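Long-range contact in FERM, ARHGEF and pleckstrin domain-containing protein 2 (Mus musculus, PDB 4GYV), which acts as a guanine nucleotide exchange factor that activates RAC1 and helps remodel the actin cytoskeleton, here represented by its DH domain: residues T18-Y22 with R156-Y160. Sequence-based numbering, arbitrary orientation.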
# COMPACT_ATOMS: atom_id res chain seq x y z
N THR A 18 3.56 -7.17 -10.97
CA THR A 18 3.16 -8.48 -10.51
C THR A 18 4.05 -9.03 -9.40
O THR A 18 3.60 -9.80 -8.57
CB THR A 18 3.01 -9.50 -11.67
OG1 THR A 18 4.27 -9.71 -12.32
CG2 THR A 18 1.98 -9.03 -12.65
N GLU A 19 5.32 -8.62 -9.37
CA GLU A 19 6.20 -9.02 -8.27
C GLU A 19 5.76 -8.44 -6.91
O GLU A 19 5.73 -9.17 -5.92
CB GLU A 19 7.65 -8.61 -8.54
CG GLU A 19 8.65 -9.27 -7.61
CD GLU A 19 8.90 -10.76 -7.96
OE1 GLU A 19 8.34 -11.26 -8.97
OE2 GLU A 19 9.66 -11.43 -7.23
N ARG A 20 5.43 -7.15 -6.89
CA ARG A 20 4.95 -6.46 -5.69
C ARG A 20 3.74 -7.19 -5.09
O ARG A 20 3.71 -7.44 -3.89
CB ARG A 20 4.60 -5.00 -5.99
CG ARG A 20 5.52 -3.95 -5.33
CD ARG A 20 4.96 -2.52 -5.41
NE ARG A 20 5.80 -1.61 -6.22
CZ ARG A 20 5.48 -1.14 -7.44
NH1 ARG A 20 4.34 -1.50 -8.02
NH2 ARG A 20 6.31 -0.31 -8.07
N THR A 21 2.76 -7.54 -5.92
CA THR A 21 1.58 -8.24 -5.46
C THR A 21 1.90 -9.63 -4.91
O THR A 21 1.36 -10.05 -3.89
CB THR A 21 0.58 -8.47 -6.59
OG1 THR A 21 0.19 -7.22 -7.12
CG2 THR A 21 -0.67 -9.17 -6.07
N TYR A 22 2.76 -10.36 -5.60
CA TYR A 22 3.03 -11.74 -5.22
C TYR A 22 3.68 -11.72 -3.86
O TYR A 22 3.42 -12.60 -3.03
CB TYR A 22 3.89 -12.44 -6.28
CG TYR A 22 4.67 -13.63 -5.83
CD1 TYR A 22 4.06 -14.85 -5.61
CD2 TYR A 22 6.04 -13.55 -5.64
CE1 TYR A 22 4.80 -15.95 -5.19
CE2 TYR A 22 6.78 -14.63 -5.22
CZ TYR A 22 6.16 -15.83 -5.00
OH TYR A 22 6.89 -16.91 -4.60
N ARG A 156 4.65 -18.65 -9.73
CA ARG A 156 5.40 -17.43 -10.06
C ARG A 156 6.55 -17.76 -10.99
O ARG A 156 6.86 -17.00 -11.90
CB ARG A 156 5.93 -16.72 -8.81
CG ARG A 156 6.61 -15.40 -9.05
CD ARG A 156 5.64 -14.35 -9.55
NE ARG A 156 6.31 -13.08 -9.85
CZ ARG A 156 5.90 -12.19 -10.75
NH1 ARG A 156 4.82 -12.42 -11.47
NH2 ARG A 156 6.58 -11.08 -10.94
N LEU A 157 7.17 -18.92 -10.77
CA LEU A 157 8.29 -19.31 -11.61
C LEU A 157 7.84 -19.55 -13.05
O LEU A 157 8.53 -19.21 -13.99
CB LEU A 157 8.99 -20.54 -11.05
CG LEU A 157 9.44 -20.34 -9.60
CD1 LEU A 157 10.23 -21.53 -9.19
CD2 LEU A 157 10.29 -19.10 -9.45
N VAL A 158 6.65 -20.11 -13.21
CA VAL A 158 6.09 -20.36 -14.53
C VAL A 158 5.84 -19.03 -15.22
O VAL A 158 6.16 -18.86 -16.39
CB VAL A 158 4.77 -21.11 -14.40
CG1 VAL A 158 4.01 -21.06 -15.71
CG2 VAL A 158 5.04 -22.52 -13.98
N HIS A 159 5.26 -18.10 -14.47
CA HIS A 159 5.06 -16.75 -14.95
C HIS A 159 6.35 -16.13 -15.45
O HIS A 159 6.35 -15.51 -16.50
CB HIS A 159 4.46 -15.88 -13.84
CG HIS A 159 3.67 -14.72 -14.35
ND1 HIS A 159 2.91 -13.91 -13.53
CD2 HIS A 159 3.52 -14.23 -15.60
CE1 HIS A 159 2.32 -12.98 -14.26
NE2 HIS A 159 2.67 -13.15 -15.52
N TYR A 160 7.45 -16.31 -14.71
CA TYR A 160 8.76 -15.82 -15.15
C TYR A 160 9.13 -16.37 -16.53
O TYR A 160 9.58 -15.63 -17.41
CB TYR A 160 9.87 -16.18 -14.16
CG TYR A 160 9.89 -15.39 -12.85
CD1 TYR A 160 9.13 -14.23 -12.68
CD2 TYR A 160 10.67 -15.82 -11.78
CE1 TYR A 160 9.16 -13.52 -11.46
CE2 TYR A 160 10.71 -15.13 -10.58
CZ TYR A 160 9.96 -13.98 -10.43
OH TYR A 160 10.01 -13.32 -9.22
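Arg156 reaches across to three residues of 18-22, first with its aliphatic part. CG of Arg156 sits over the face of the Tyr22 ring, 3.9 Å from the ring centroid and 10° off the normal, which meets the geometry of a CH-pi contact. With CG anti to the backbone N (chi1 -175°) and a bend at chi2, the chain passes this ring before the guanidinium meets Glu19. There NE and NH2 grip one carboxylate oxygen side-on: NH2 of Arg156 lies 2.6 Å from OE1 of Glu19, in a salt bridge on the anti lone pair, and NE of Arg156 is 2.9 Å from the same OE1. Both bonds lie in the guanidinium plane, although the carboxylate is turned 45° against it. NH1 of Arg156 donates to OG1 of Thr18 at 2.9 Å, and OG1 lies tilted out of that plane; this hydroxyl also bonds to the Glu14 carbonyl of its own helix. A leucine in place of Arg156 would probably leave the buried Glu19 carboxylate without its counter-charge. The residues join helices 7-39 and 152-170 of the all-helical DH domain; the axes of the two segments run antiparallel, 12.2 Å apart at their closest, a spacing spanned mainly by Arg156, Glu19 and the two tyrosines. His159 comes only within 4.3 Å of Thr18, CE1 to OG1; its ring stacks on Phe10 of the second subunit, and its NE2 bonds to Glu14 of that subunit. Tyr160 OH donates to Glu19 OE1 at 2.7 Å, giving this oxygen a third donor, with the phenol ring close to the carboxylate plane. His62 of helix 56-77 bonds to both Glu19 OE2 and Tyr160 OH.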